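Local coordinates for protein enoyl-CoA hydratase subunit I (Geobacillus kaustophilus, PDB 2PBP) that probably catalyses the reversible hydration of 2-enoyl-CoA thioesters, the hydro-lyase step of fatty acid beta-oxidation, at residues I18-P23 / N27-Q32; I99-G104 / E188-L193; G136-P139 / G143-R146. All blocks are in the same frame, centred on the assembly; numbering follows the deposited sequence.

Interaction 1: residues I18-P23 / N27-Q32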
loop_
_atom_site.group_PDB
_atom_site.type_symbol
_atom_site.label_atom_id
_atom_site.label_comp_id
_atom_site.label_asym_id
_atom_site.label_seq_id
_atom_site.Cartn_x
_atom_site.Cartn_y
_atom_site.Cartn_z
ATOM N N ILE A 18 21.376 1.236 15.114
ATOM C CA ILE A 18 21.143 1.352 16.543
ATOM C C ILE A 18 20.989 -0.074 17.062
ATOM O O ILE A 18 20.048 -0.786 16.702
ATOM C CB ILE A 18 19.870 2.162 16.856
ATOM C CG1 ILE A 18 20.059 3.614 16.396
ATOM C CG2 ILE A 18 19.576 2.102 18.344
ATOM C CD1 ILE A 18 18.776 4.440 16.330
ATOM N N GLU A 19 21.935 -0.495 17.889
ATOM C CA GLU A 19 21.920 -1.837 18.446
ATOM C C GLU A 19 21.550 -1.802 19.921
ATOM O O GLU A 19 22.242 -1.175 20.724
ATOM C CB GLU A 19 23.302 -2.484 18.263
ATOM C CG GLU A 19 23.508 -3.778 19.033
ATOM C CD GLU A 19 24.916 -4.333 18.870
ATOM O OE1 GLU A 19 25.856 -3.527 18.697
ATOM O OE2 GLU A 19 25.085 -5.569 18.931
ATOM N N LEU A 20 20.443 -2.451 20.275
ATOM C CA LEU A 20 20.038 -2.505 21.677
ATOM C C LEU A 20 21.162 -3.293 22.339
ATOM O O LEU A 20 21.506 -4.388 21.882
ATOM C CB LEU A 20 18.698 -3.232 21.827
ATOM C CG LEU A 20 17.571 -2.700 20.934
ATOM C CD1 LEU A 20 16.246 -3.327 21.349
ATOM C CD2 LEU A 20 17.495 -1.187 21.045
ATOM N N ALA A 21 21.732 -2.741 23.406
ATOM C CA ALA A 21 22.866 -3.373 24.069
ATOM C C ALA A 21 22.690 -3.857 25.507
ATOM O O ALA A 21 23.549 -3.605 26.356
ATOM C CB ALA A 21 24.070 -2.441 23.990
ATOM N N ARG A 22 21.589 -4.550 25.785
ATOM C CA ARG A 22 21.360 -5.095 27.119
ATOM C C ARG A 22 20.946 -6.558 27.000
ATOM O O ARG A 22 19.899 -6.965 27.502
ATOM C CB ARG A 22 20.286 -4.293 27.867
ATOM C CG ARG A 22 20.758 -2.930 28.371
ATOM C CD ARG A 22 21.950 -3.058 29.329
ATOM N NE ARG A 22 21.653 -3.902 30.487
ATOM C CZ ARG A 22 20.906 -3.533 31.526
ATOM N NH1 ARG A 22 20.371 -2.322 31.575
ATOM N NH2 ARG A 22 20.684 -4.387 32.516
ATOM N N PRO A 23 21.780 -7.374 26.330
ATOM C CA PRO A 23 21.495 -8.798 26.144
ATOM C C PRO A 23 21.354 -9.551 27.462
ATOM O O PRO A 23 20.705 -10.590 27.516
ATOM C CB PRO A 23 22.684 -9.281 25.315
ATOM C CG PRO A 23 23.790 -8.385 25.774
ATOM C CD PRO A 23 23.118 -7.040 25.807
ATOM N N ASN A 27 17.506 -7.331 26.168
ATOM C CA ASN A 27 17.169 -6.001 25.662
ATOM C C ASN A 27 15.766 -5.554 26.053
ATOM O O ASN A 27 15.038 -4.986 25.240
ATOM C CB ASN A 27 17.317 -5.972 24.137
ATOM C CG ASN A 27 18.719 -6.332 23.689
ATOM O OD1 ASN A 27 19.698 -5.831 24.237
ATOM N ND2 ASN A 27 18.823 -7.205 22.690
ATOM N N ALA A 28 15.402 -5.806 27.307
ATOM C CA ALA A 28 14.084 -5.440 27.815
ATOM C C ALA A 28 13.781 -3.967 27.569
ATOM O O ALA A 28 14.570 -3.090 27.924
ATOM C CB ALA A 28 14.000 -5.751 29.304
ATOM N N LEU A 29 12.628 -3.700 26.964
ATOM C CA LEU A 29 12.235 -2.329 26.671
ATOM C C LEU A 29 11.614 -1.608 27.863
ATOM O O LEU A 29 10.409 -1.364 27.903
ATOM C CB LEU A 29 11.272 -2.296 25.480
ATOM C CG LEU A 29 11.913 -2.739 24.164
ATOM C CD1 LEU A 29 10.917 -2.610 23.025
ATOM C CD2 LEU A 29 13.141 -1.885 23.897
ATOM N N SER A 30 12.453 -1.276 28.837
ATOM C CA SER A 30 12.008 -0.548 30.020
ATOM C C SER A 30 11.818 0.890 29.556
ATOM O O SER A 30 12.210 1.233 28.441
ATOM C CB SER A 30 13.090 -0.588 31.096
ATOM O OG SER A 30 14.292 -0.008 30.612
ATOM N N ARG A 31 11.223 1.735 30.391
ATOM C CA ARG A 31 11.033 3.121 29.995
ATOM C C ARG A 31 12.379 3.776 29.682
ATOM O O ARG A 31 12.481 4.595 28.769
ATOM C CB ARG A 31 10.311 3.912 31.091
ATOM C CG ARG A 31 8.866 3.486 31.335
ATOM C CD ARG A 31 8.126 4.534 32.155
ATOM N NE ARG A 31 8.805 4.823 33.418
ATOM C CZ ARG A 31 8.777 4.028 34.481
ATOM N NH1 ARG A 31 8.098 2.890 34.445
ATOM N NH2 ARG A 31 9.434 4.370 35.581
ATOM N N GLN A 32 13.416 3.405 30.430
ATOM C CA GLN A 32 14.745 3.972 30.213
ATOM C C GLN A 32 15.300 3.572 28.847
ATOM O O GLN A 32 15.844 4.405 28.120
ATOM C CB GLN A 32 15.705 3.515 31.317
ATOM C CG GLN A 32 17.138 4.013 31.160
ATOM C CD GLN A 32 17.224 5.521 31.030
ATOM O OE1 GLN A 32 16.469 6.256 31.668
ATOM N NE2 GLN A 32 18.161 5.992 30.211
#

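Interaction 2: residues I99-G104 / E188-L193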
loop_
_atom_site.group_PDB
_atom_site.type_symbol
_atom_site.label_atom_id
_atom_site.label_comp_id
_atom_site.label_asym_id
_atom_site.label_seq_id
_atom_site.Cartn_x
_atom_site.Cartn_y
_atom_site.Cartn_z
ATOM N N ILE A 99 14.404 0.329 9.299
ATOM C CA ILE A 99 14.317 -1.112 9.101
ATOM C C ILE A 99 14.670 -1.842 10.389
ATOM O O ILE A 99 15.635 -1.491 11.071
ATOM C CB ILE A 99 15.300 -1.587 8.008
ATOM C CG1 ILE A 99 15.023 -0.853 6.695
ATOM C CG2 ILE A 99 15.184 -3.107 7.827
ATOM C CD1 ILE A 99 13.592 -0.737 6.221
ATOM N N ALA A 100 13.886 -2.858 10.723
ATOM C CA ALA A 100 14.160 -3.641 11.912
ATOM C C ALA A 100 14.800 -4.949 11.477
ATOM O O ALA A 100 14.250 -5.662 10.645
ATOM C CB ALA A 100 12.866 -3.924 12.680
ATOM N N ALA A 101 15.980 -5.237 12.016
ATOM C CA ALA A 101 16.669 -6.490 11.728
ATOM C C ALA A 101 16.418 -7.323 12.980
ATOM O O ALA A 101 17.165 -7.238 13.954
ATOM C CB ALA A 101 18.163 -6.254 11.534
ATOM N N VAL A 102 15.347 -8.107 12.956
ATOM C CA VAL A 102 14.969 -8.915 14.110
ATOM C C VAL A 102 15.777 -10.206 14.192
ATOM O O VAL A 102 15.495 -11.185 13.503
ATOM C CB VAL A 102 13.459 -9.216 14.074
ATOM C CG1 VAL A 102 13.023 -9.884 15.376
ATOM C CG2 VAL A 102 12.688 -7.910 13.878
ATOM N N ASN A 103 16.787 -10.176 15.057
ATOM C CA ASN A 103 17.718 -11.281 15.271
ATOM C C ASN A 103 17.230 -12.383 16.200
ATOM O O ASN A 103 17.910 -13.396 16.365
ATOM C CB ASN A 103 19.024 -10.733 15.834
ATOM C CG ASN A 103 18.806 -9.924 17.096
ATOM O OD1 ASN A 103 18.210 -8.845 17.054
ATOM N ND2 ASN A 103 19.274 -10.444 18.227
ATOM N N GLY A 104 16.071 -12.187 16.819
ATOM C CA GLY A 104 15.554 -13.193 17.728
ATOM C C GLY A 104 14.207 -12.814 18.307
ATOM O O GLY A 104 13.360 -12.269 17.603
ATOM N N GLU A 188 24.077 -8.917 7.250
ATOM C CA GLU A 188 24.620 -8.748 5.911
ATOM C C GLU A 188 23.498 -8.419 4.933
ATOM O O GLU A 188 23.597 -7.473 4.146
ATOM C CB GLU A 188 25.319 -10.029 5.464
ATOM C CG GLU A 188 25.852 -9.978 4.049
ATOM C CD GLU A 188 26.263 -11.346 3.543
ATOM O OE1 GLU A 188 27.034 -12.027 4.247
ATOM O OE2 GLU A 188 25.816 -11.735 2.444
ATOM N N GLU A 189 22.427 -9.206 4.984
ATOM C CA GLU A 189 21.292 -8.990 4.095
ATOM C C GLU A 189 20.585 -7.666 4.378
ATOM O O GLU A 189 20.214 -6.949 3.450
ATOM C CB GLU A 189 20.294 -10.144 4.213
ATOM C CG GLU A 189 20.811 -11.466 3.655
ATOM C CD GLU A 189 21.125 -11.390 2.170
ATOM O OE1 GLU A 189 20.254 -10.933 1.403
ATOM O OE2 GLU A 189 22.240 -11.792 1.769
ATOM N N THR A 190 20.396 -7.347 5.654
ATOM C CA THR A 190 19.726 -6.101 6.025
ATOM C C THR A 190 20.533 -4.886 5.572
ATOM O O THR A 190 19.977 -3.931 5.034
ATOM C CB THR A 190 19.501 -6.004 7.551
ATOM O OG1 THR A 190 18.725 -7.124 7.993
ATOM C CG2 THR A 190 18.753 -4.721 7.896
ATOM N N MET A 191 21.845 -4.923 5.787
ATOM C CA MET A 191 22.695 -3.807 5.390
ATOM C C MET A 191 22.748 -3.653 3.871
ATOM O O MET A 191 22.875 -2.540 3.358
ATOM C CB MET A 191 24.105 -3.982 5.954
ATOM C CG MET A 191 24.174 -3.869 7.471
ATOM S SD MET A 191 23.505 -2.299 8.084
ATOM C CE MET A 191 24.711 -1.140 7.422
ATOM N N ARG A 192 22.657 -4.766 3.153
ATOM C CA ARG A 192 22.672 -4.702 1.700
ATOM C C ARG A 192 21.400 -3.999 1.237
ATOM O O ARG A 192 21.436 -3.144 0.350
ATOM C CB ARG A 192 22.739 -6.107 1.101
ATOM C CG ARG A 192 22.757 -6.126 -0.414
ATOM C CD ARG A 192 23.208 -7.480 -0.940
ATOM N NE ARG A 192 24.545 -7.821 -0.462
ATOM C CZ ARG A 192 24.805 -8.804 0.392
ATOM N NH1 ARG A 192 23.819 -9.550 0.869
ATOM N NH2 ARG A 192 26.054 -9.041 0.775
ATOM N N LEU A 193 20.277 -4.360 1.850
ATOM C CA LEU A 193 18.992 -3.757 1.517
ATOM C C LEU A 193 19.007 -2.266 1.849
ATOM O O LEU A 193 18.584 -1.434 1.042
ATOM C CB LEU A 193 17.865 -4.444 2.295
ATOM C CG LEU A 193 16.482 -3.794 2.201
ATOM C CD1 LEU A 193 15.999 -3.806 0.754
ATOM C CD2 LEU A 193 15.507 -4.542 3.102
#

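Interaction 3: residues G136-P139 / G143-R146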
loop_
_atom_site.group_PDB
_atom_site.type_symbol
_atom_site.label_atom_id
_atom_site.label_comp_id
_atom_site.label_asym_id
_atom_site.label_seq_id
_atom_site.Cartn_x
_atom_site.Cartn_y
_atom_site.Cartn_z
ATOM N N GLY A 136 -2.118 -10.585 32.781
ATOM C CA GLY A 136 -3.307 -9.868 33.207
ATOM C C GLY A 136 -3.426 -8.480 32.593
ATOM O O GLY A 136 -4.351 -7.732 32.916
ATOM N N VAL A 137 -2.499 -8.123 31.708
ATOM C CA VAL A 137 -2.544 -6.811 31.068
ATOM C C VAL A 137 -2.684 -6.912 29.542
ATOM O O VAL A 137 -3.272 -7.872 29.040
ATOM C CB VAL A 137 -1.304 -5.956 31.451
ATOM C CG1 VAL A 137 -1.349 -5.626 32.941
ATOM C CG2 VAL A 137 -0.021 -6.700 31.123
ATOM N N MET A 138 -2.157 -5.932 28.813
ATOM C CA MET A 138 -2.258 -5.921 27.353
ATOM C C MET A 138 -1.168 -5.065 26.709
ATOM O O MET A 138 -0.413 -4.383 27.401
ATOM C CB MET A 138 -3.627 -5.365 26.941
ATOM C CG MET A 138 -3.842 -3.891 27.294
ATOM S SD MET A 138 -5.501 -3.267 26.895
ATOM C CE MET A 138 -5.306 -2.831 25.154
ATOM N N PRO A 139 -1.062 -5.108 25.370
ATOM C CA PRO A 139 -0.042 -4.287 24.710
ATOM C C PRO A 139 -0.500 -2.833 24.846
ATOM O O PRO A 139 -1.683 -2.540 24.691
ATOM C CB PRO A 139 -0.090 -4.774 23.266
ATOM C CG PRO A 139 -0.475 -6.227 23.420
ATOM C CD PRO A 139 -1.577 -6.142 24.452
ATOM N N GLY A 143 0.713 -2.157 19.748
ATOM C CA GLY A 143 0.585 -3.554 19.371
ATOM C C GLY A 143 -0.794 -3.973 18.881
ATOM O O GLY A 143 -0.912 -4.610 17.833
ATOM N N THR A 144 -1.840 -3.623 19.624
ATOM C CA THR A 144 -3.191 -4.006 19.222
ATOM C C THR A 144 -3.629 -3.276 17.958
ATOM O O THR A 144 -4.423 -3.798 17.176
ATOM C CB THR A 144 -4.232 -3.718 20.327
ATOM O OG1 THR A 144 -4.347 -2.305 20.531
ATOM C CG2 THR A 144 -3.827 -4.384 21.628
ATOM N N GLN A 145 -3.103 -2.072 17.756
ATOM C CA GLN A 145 -3.470 -1.273 16.596
ATOM C C GLN A 145 -2.757 -1.694 15.318
ATOM O O GLN A 145 -3.399 -2.018 14.317
ATOM C CB GLN A 145 -3.189 0.207 16.868
ATOM C CG GLN A 145 -3.886 0.755 18.109
ATOM C CD GLN A 145 -5.385 0.518 18.082
ATOM O OE1 GLN A 145 -5.914 -0.284 18.857
ATOM N NE2 GLN A 145 -6.076 1.204 17.180
ATOM N N ARG A 146 -1.429 -1.690 15.352
ATOM C CA ARG A 146 -0.659 -2.057 14.173
ATOM C C ARG A 146 -0.886 -3.495 13.715
ATOM O O ARG A 146 -0.957 -3.753 12.513
ATOM C CB ARG A 146 0.832 -1.797 14.410
ATOM C CG ARG A 146 1.189 -0.310 14.525
ATOM C CD ARG A 146 2.692 -0.091 14.371
ATOM N NE ARG A 146 3.052 1.318 14.224
ATOM C CZ ARG A 146 3.362 2.131 15.230
ATOM N NH1 ARG A 146 3.363 1.686 16.480
ATOM N NH2 ARG A 146 3.678 3.397 14.983
#

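Interaction 1: residues I18-P23 / N27-Q32
N27 folds its amide back over the end of strand 15-20 and joins R22 by two hydrogen bonds. Its OD1 accepts from R22 N at 2.8 Å, with the R22 nitrogen almost on the extension of the amide carbonyl (170° at the oxygen); in return N27 N donates to R22 O, also at 2.8 Å, from well above that carbonyl's plane. Asparagine fits because its short side chain brings an acceptor to a neighbouring backbone N-H, and because it readily takes the left-handed helical angles found here. With chi1 at -58°, CG sits beside its own backbone N, turning the amide toward the strand end. The flat group also lies against L20, whose CB is 3.6 Å from N27 CG, while L20 CD1 reaches L29 CD2 more loosely at 4.3 Å. Further out, N27 ND2 donates to R58 O, so both ends of the amide are held and its rotation is set. L20 and L29 both rest on I37, R22 pairs with D24, and S30 caps the coming helix through M33 N. This compact turn is the strand-to-helix connection of a beta-alpha-beta unit (15-20, 31-46, 52-57) in the crotonase fold.

Interaction 2: residues I99-G104 / E188-L193
I99 and A101, two residues of strand 98-102 that point to the same side, meet T190 of helix 186-198 in a small apolar patch. The methyl CG2 of T190 packs against I99 CG2 at 3.9 Å and A101 CB at 4.0 Å, the I99 and T190 side chains running past each other in opposite directions. A101 CB also lies 3.7 Å from T190 OG1, a van der Waals contact. Alanine suits this spot because its single methyl lets the helix come close: the CA atoms of A101 and T190 are 6.5 Å apart. No hydrogen bond links the two segments. They belong to the crotonase fold, where the helix lies across one face of the sheet that holds strand 98-102; T190 and L193 also touch V121 of the adjacent strand, and M191 reaches V15 and I17.

The helix's polar side chains bond mainly within the helix. T190 OG1 lies beside its own backbone N (chi1 -58°), from where it bonds L186 O one turn back; a threonine can therefore bury its hydroxyl while giving its methyl to the sheet. On the helix's other side, R192 NH2 meets E188 OE2 at 3.2 Å, nearly in the guanidinium plane, while R192 NH1 forms a salt bridge with E189 OE2 at 2.9 Å. Both carboxylates approach the edge of the guanidinium, and E189 OE1 makes a further salt bridge with R179.

Interaction 3: residues G136-P139 / G143-R146
P139 and T144 bring the loop after strand 127-129 against the first turn of helix 143-151, a loop-to-helix junction within the crotonase fold. The contact between the two segments is wholly van der Waals. T144 CG2 is its centre, lying 4.0 Å from P139 CD and 4.1 Å from P139 CB, so the methyl rests against the outer rim of the proline ring, CB to CD, and not against the ring's backbone side. M138 adds its tip at the margin: CE comes to 4.1 Å from the same T144 methyl, the two side chains meeting at about a right angle after a bend at the thioether (chi3 -85°). A flexible methionine can reach round in this way, while the rigid ring of P139 offers a fixed apolar surface.

Glycine suits position 143 for steric reasons. G143 CA is 4.1 Å from P139 CB, and a side chain on it would point at the ring and collide with that same atom.

Outside the two segments, G143 N bonds E112 OE2, and P139 packs on E112 and F130, so one glutamate touches both sides of the junction. Replacing T144 with a serine would probably open a gap beside P139 and leave the M138 methyl without its mate. The threonine hydroxyl branches off to one side of this patch: OG1 donates to Q145 OE1 at 3.1 Å, in the plane of that amide and on a lone pair of its oxygen.

In the fold
From the N terminus, interaction 1 comes first and closes a very short loop: only three residues separate 18-23 from 27-32, where strand 15-20 hands over to helix 31-46. Interaction 2 opens later, at strand 98-102, and spans a long excursion of 83 residues before helix 186-198 returns to the same sheet. Within that excursion lies interaction 3, another three-residue closure, between the loop after strand 127-129 and helix 143-151. Interactions 1 and 2 both reach the larger sheet, their centres about 17 Å apart, whereas interaction 3 lies about 25 Å, centre to centre, from interaction 2. None of the three touches another, and no pair crosses along the chain.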